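Local coordinates for Sca-family protein (Rickettsia rickettsii, PDB 4LQ8) that is a surface cell antigen of Rickettsia, probably concerned with cell adhesion, seen here as its N-terminal head region, at residues D225-K229 / E313-E317; F34-S38 / V185-A189. One frame throughout, in Å; residues are numbered along the deposited sequence.

Contact 1: residues D225-K229 / E313-E317; sequences DFPIK and EMMKE
E317, on helix 308-320, lies against I228 and K229 of the loop that leaves strand 215-224, and its chain offers a different surface at each step. E317 CB rests 3.8 Å from I228 CG2. E317 CG swings anti to the backbone N (chi1 -177°) and stays beside the same methyl, 3.9 Å from I228 CG2, so the aliphatic half of the glutamate slides past the isoleucine branch in the opposite direction. A bend at the next torsion (chi2 65°) then turns the carboxylate toward the lysine. There E317 OE1 accepts a salt-bridge hydrogen bond from K229 NZ at 3.0 Å, the ammonium approaching from above the carboxylate plane, 44° out of it. The other oxygen, E317 OE2, takes bonds from N321 ND2 and from a water 2.6 Å away that also donates to I228 O. Three donors thus reach the two oxygens, one at OE1 and two at OE2, which should fix the rotation of the carboxylate and probably favours its ionised form.

One turn earlier on the helix, M314 carries the apolar part. I228 CD1 presses on M314 CG at 3.6 Å, while CG1 of the same isoleucine passes by the E313 carboxylate. M314 reaches on to F226, its SD 4.8 Å from the ring centroid, on an oblique approach, and its CE 3.6 Å from F226 CB. D225 and the carbonyl of F226 both bind K310 on the same helix. F226 and M314 also touch strand 258-265, making this a Met-aromatic contact within helix-on-sheet packing, beside the buried E317 paired with K229.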
loop_
_atom_site.group_PDB
_atom_site.type_symbol
_atom_site.label_atom_id
_atom_site.label_comp_id
_atom_site.label_asym_id
_atom_site.label_seq_id
_atom_site.Cartn_x
_atom_site.Cartn_y
_atom_site.Cartn_z
ATOM N N ASP A 225 7.983 8.299 -8.281
ATOM C CA ASP A 225 8.623 9.164 -7.309
ATOM C C ASP A 225 7.571 9.954 -6.505
ATOM O O ASP A 225 7.422 11.151 -6.679
ATOM C CB ASP A 225 9.649 10.073 -8.006
ATOM C CG ASP A 225 10.636 10.752 -7.071
ATOM O OD1 ASP A 225 10.788 10.285 -5.918
ATOM O OD2 ASP A 225 11.292 11.723 -7.506
ATOM N N PHE A 226 6.830 9.269 -5.634
ATOM C CA PHE A 226 5.761 9.896 -4.842
ATOM C C PHE A 226 6.288 11.049 -3.988
ATOM O O PHE A 226 7.307 10.869 -3.321
ATOM C CB PHE A 226 5.041 8.870 -3.959
ATOM C CG PHE A 226 4.356 7.745 -4.696
ATOM C CD1 PHE A 226 3.061 7.903 -5.201
ATOM C CD2 PHE A 226 4.988 6.515 -4.859
ATOM C CE1 PHE A 226 2.427 6.856 -5.880
ATOM C CE2 PHE A 226 4.360 5.478 -5.546
ATOM C CZ PHE A 226 3.076 5.647 -6.034
ATOM N N PRO A 227 5.647 12.246 -4.018
ATOM C CA PRO A 227 6.156 13.350 -3.187
ATOM C C PRO A 227 5.901 13.086 -1.700
ATOM O O PRO A 227 4.959 12.375 -1.352
ATOM C CB PRO A 227 5.394 14.580 -3.717
ATOM C CG PRO A 227 4.136 14.032 -4.278
ATOM C CD PRO A 227 4.418 12.632 -4.748
ATOM N N ILE A 228 6.806 13.564 -0.843
ATOM C CA ILE A 228 6.691 13.420 0.617
ATOM C C ILE A 228 6.049 14.687 1.125
ATOM O O ILE A 228 4.983 14.630 1.729
ATOM C CB ILE A 228 8.067 13.125 1.306
ATOM C CG1 ILE A 228 8.778 11.894 0.680
ATOM C CG2 ILE A 228 7.933 12.986 2.827
ATOM C CD1 ILE A 228 7.955 10.587 0.663
ATOM N N LYS A 229 6.659 15.827 0.811
ATOM C CA LYS A 229 6.176 17.150 1.177
ATOM C C LYS A 229 5.945 17.968 -0.092
ATOM O O LYS A 229 6.786 17.988 -0.990
ATOM C CB LYS A 229 7.141 17.839 2.154
ATOM C CG LYS A 229 7.043 17.211 3.549
ATOM C CD LYS A 229 7.817 17.969 4.606
ATOM C CE LYS A 229 7.768 17.264 5.942
ATOM N NZ LYS A 229 8.658 16.071 5.960
ATOM N N GLU A 313 10.353 6.397 3.550
ATOM C CA GLU A 313 10.138 7.854 3.641
ATOM C C GLU A 313 8.639 8.174 3.807
ATOM O O GLU A 313 8.283 9.044 4.609
ATOM C CB GLU A 313 10.606 8.559 2.368
ATOM C CG GLU A 313 12.057 8.970 2.329
ATOM C CD GLU A 313 12.503 9.465 0.960
ATOM O OE1 GLU A 313 11.653 9.981 0.193
ATOM O OE2 GLU A 313 13.708 9.316 0.647
ATOM N N MET A 314 7.770 7.483 3.024
ATOM C CA MET A 314 6.312 7.662 3.078
ATOM C C MET A 314 5.780 7.154 4.398
ATOM O O MET A 314 4.978 7.839 5.017
ATOM C CB MET A 314 5.616 6.971 1.889
ATOM C CG MET A 314 5.942 7.617 0.568
ATOM S SD MET A 314 5.167 6.771 -0.817
ATOM C CE MET A 314 3.588 7.671 -0.897
ATOM N N MET A 315 6.254 5.987 4.863
ATOM C CA MET A 315 5.846 5.441 6.169
ATOM C C MET A 315 6.179 6.447 7.285
ATOM O O MET A 315 5.302 6.774 8.084
ATOM C CB MET A 315 6.483 4.066 6.441
ATOM C CG MET A 315 5.698 2.907 5.825
ATOM S SD MET A 315 3.915 2.817 6.267
ATOM C CE MET A 315 4.045 2.520 8.045
ATOM N N LYS A 316 7.400 7.007 7.269
ATOM C CA LYS A 316 7.842 8.036 8.223
ATOM C C LYS A 316 6.914 9.288 8.240
ATOM O O LYS A 316 6.510 9.715 9.313
ATOM C CB LYS A 316 9.304 8.436 7.961
ATOM C CG LYS A 316 9.926 9.378 9.012
ATOM C CD LYS A 316 10.065 8.727 10.393
ATOM C CE LYS A 316 10.214 9.738 11.514
ATOM N NZ LYS A 316 10.183 9.089 12.858
ATOM N N GLU A 317 6.570 9.844 7.072
ATOM C CA GLU A 317 5.691 11.019 6.955
ATOM C C GLU A 317 4.253 10.706 7.437
ATOM O O GLU A 317 3.664 11.511 8.162
ATOM C CB GLU A 317 5.715 11.567 5.511
ATOM C CG GLU A 317 4.902 12.831 5.255
ATOM C CD GLU A 317 5.336 14.108 5.947
ATOM O OE1 GLU A 317 6.428 14.123 6.558
ATOM O OE2 GLU A 317 4.575 15.101 5.883
HETATM O O HOH W 1 3.346 15.485 3.580
#

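Contact 2: residues F34-S38 / V185-A189; sequences FIVTS and VKNDA
N187 OD1, on the residue whose CB packs against S38, receives two backbone N-H groups: A189 N, through a weak bond of 3.1 Å in the pattern of an Asx turn, and that of D191. Together they shape the turn of the antiparallel beta hairpin made by strands 180-186 and 192-201. The amide is held at its other end as well, since ND2 donates to the carbonyl of D234. CG of N187 sits between its backbone N and carbonyl carbon (chi1 67°), which brings OD1 back over the turn, while N187 CB lies 3.5 Å from S38 OG.

That serine hydroxyl, S38 OG, also accepts a weak, bent bond from D188 N at 3.2 Å, with an N-H...O angle of 133°. S38 is poorly ordered and is the last residue modelled before a gap in the chain, so the bond probably adds little rigidity.

The better-covered part of the interface is V36, whose strand, 33-37, belongs to a different sheet from the hairpin and meets it through side chains. Its two methyls divide the work. V36 CG1 stands anti to the backbone N (chi1 -175°) and abuts K186 O at 3.4 Å, with N187 CA just beyond at 3.6 Å. The other methyl faces V185, crossing it obliquely, and at the same time lies in plane at the edge of the F34 ring. L193 covers V36 from the next strand of the hairpin. Among carbon pairs, V36 CG2 and V185 CG1 are closest, 3.4 Å apart, tighter than usual van der Waals contact.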
loop_
_atom_site.group_PDB
_atom_site.type_symbol
_atom_site.label_atom_id
_atom_site.label_comp_id
_atom_site.label_asym_id
_atom_site.label_seq_id
_atom_site.Cartn_x
_atom_site.Cartn_y
_atom_site.Cartn_z
ATOM N N PHE A 34 -6.815 8.462 -9.890
ATOM C CA PHE A 34 -6.479 9.645 -9.096
ATOM C C PHE A 34 -7.713 10.487 -8.837
ATOM O O PHE A 34 -8.646 10.485 -9.635
ATOM C CB PHE A 34 -5.407 10.499 -9.800
ATOM C CG PHE A 34 -5.941 11.430 -10.872
ATOM C CD1 PHE A 34 -6.370 10.932 -12.102
ATOM C CD2 PHE A 34 -6.028 12.799 -10.645
ATOM C CE1 PHE A 34 -6.903 11.787 -13.075
ATOM C CE2 PHE A 34 -6.545 13.655 -11.622
ATOM C CZ PHE A 34 -6.993 13.140 -12.826
ATOM N N ILE A 35 -7.681 11.226 -7.727
ATOM C CA ILE A 35 -8.661 12.206 -7.293
ATOM C C ILE A 35 -7.883 13.456 -6.927
ATOM O O ILE A 35 -6.849 13.357 -6.266
ATOM C CB ILE A 35 -9.493 11.736 -6.072
ATOM C CG1 ILE A 35 -10.448 10.620 -6.459
ATOM C CG2 ILE A 35 -10.259 12.939 -5.429
ATOM C CD1 ILE A 35 -11.380 10.155 -5.363
ATOM N N VAL A 36 -8.395 14.626 -7.324
ATOM C CA VAL A 36 -7.848 15.916 -6.929
ATOM C C VAL A 36 -9.023 16.777 -6.497
ATOM O O VAL A 36 -10.025 16.828 -7.207
ATOM C CB VAL A 36 -7.016 16.617 -8.023
ATOM C CG1 VAL A 36 -6.381 17.896 -7.484
ATOM C CG2 VAL A 36 -5.951 15.703 -8.575
ATOM N N THR A 37 -8.925 17.419 -5.322
ATOM C CA THR A 37 -9.943 18.349 -4.809
ATOM C C THR A 37 -9.244 19.597 -4.262
ATOM O O THR A 37 -8.161 19.480 -3.686
ATOM C CB THR A 37 -10.863 17.697 -3.749
ATOM O OG1 THR A 37 -10.088 17.251 -2.642
ATOM C CG2 THR A 37 -11.703 16.539 -4.297
ATOM N N SER A 38 -9.849 20.790 -4.464
ATOM C CA SER A 38 -9.336 22.067 -3.948
ATOM C C SER A 38 -10.472 22.975 -3.497
ATOM O O SER A 38 -10.841 22.947 -2.326
ATOM C CB SER A 38 -8.449 22.775 -4.966
ATOM O OG SER A 38 -9.156 23.099 -6.151
ATOM N N VAL A 185 -0.448 16.720 -12.033
ATOM C CA VAL A 185 -1.651 16.630 -11.207
ATOM C C VAL A 185 -2.116 18.065 -10.919
ATOM O O VAL A 185 -1.411 18.816 -10.262
ATOM C CB VAL A 185 -1.405 15.777 -9.941
ATOM C CG1 VAL A 185 -2.617 15.820 -9.018
ATOM C CG2 VAL A 185 -1.055 14.330 -10.307
ATOM N N LYS A 186 -3.272 18.451 -11.464
ATOM C CA LYS A 186 -3.791 19.809 -11.335
ATOM C C LYS A 186 -5.083 19.890 -10.526
ATOM O O LYS A 186 -5.946 19.028 -10.681
ATOM C CB LYS A 186 -3.997 20.428 -12.730
ATOM C CG LYS A 186 -2.703 20.778 -13.441
ATOM C CD LYS A 186 -2.952 21.438 -14.788
ATOM C CE LYS A 186 -1.655 21.855 -15.441
ATOM N NZ LYS A 186 -1.877 22.612 -16.699
ATOM N N ASN A 187 -5.232 20.944 -9.695
ATOM C CA ASN A 187 -6.468 21.164 -8.927
ATOM C C ASN A 187 -7.594 21.763 -9.784
ATOM O O ASN A 187 -7.396 22.032 -10.972
ATOM C CB ASN A 187 -6.227 21.974 -7.644
ATOM C CG ASN A 187 -5.816 23.425 -7.785
ATOM O OD1 ASN A 187 -6.033 24.085 -8.802
ATOM N ND2 ASN A 187 -5.240 23.970 -6.728
ATOM N N ASP A 188 -8.769 21.987 -9.167
ATOM C CA ASP A 188 -9.981 22.540 -9.799
ATOM C C ASP A 188 -9.737 23.862 -10.535
ATOM O O ASP A 188 -10.313 24.077 -11.607
ATOM C CB ASP A 188 -11.120 22.666 -8.772
ATOM C CG ASP A 188 -11.577 21.349 -8.135
ATOM O OD1 ASP A 188 -10.752 20.393 -8.060
ATOM O OD2 ASP A 188 -12.748 21.277 -7.693
ATOM N N ALA A 189 -8.831 24.711 -9.999
ATOM C CA ALA A 189 -8.436 25.996 -10.586
ATOM C C ALA A 189 -7.405 25.848 -11.720
ATOM O O ALA A 189 -7.058 26.841 -12.361
ATOM C CB ALA A 189 -7.896 26.915 -9.498
#

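How the contacts relate
Contact 2 joins strand 33-37 to the end of strand 180-186 and the turn after it; contact 1 opens later along the chain, at loop 225-229, and closes on helix 308-320. Their centres are about 19 Å apart, their nearest atoms about 8 Å. The loop of contact 1 carries the chain from the antiparallel sheet to strand 236-245 of the mixed sheet; contact 2 packs the mixed sheet against the hairpin of the other. Strand 236-245 relates them, since F226 and F34 both touch its L239. Contact 1 lies nearer the middle of the chain, where helix 308-320 packs on the loop; contact 2 is at the surface. Both hold sequence-distant parts of this head region together.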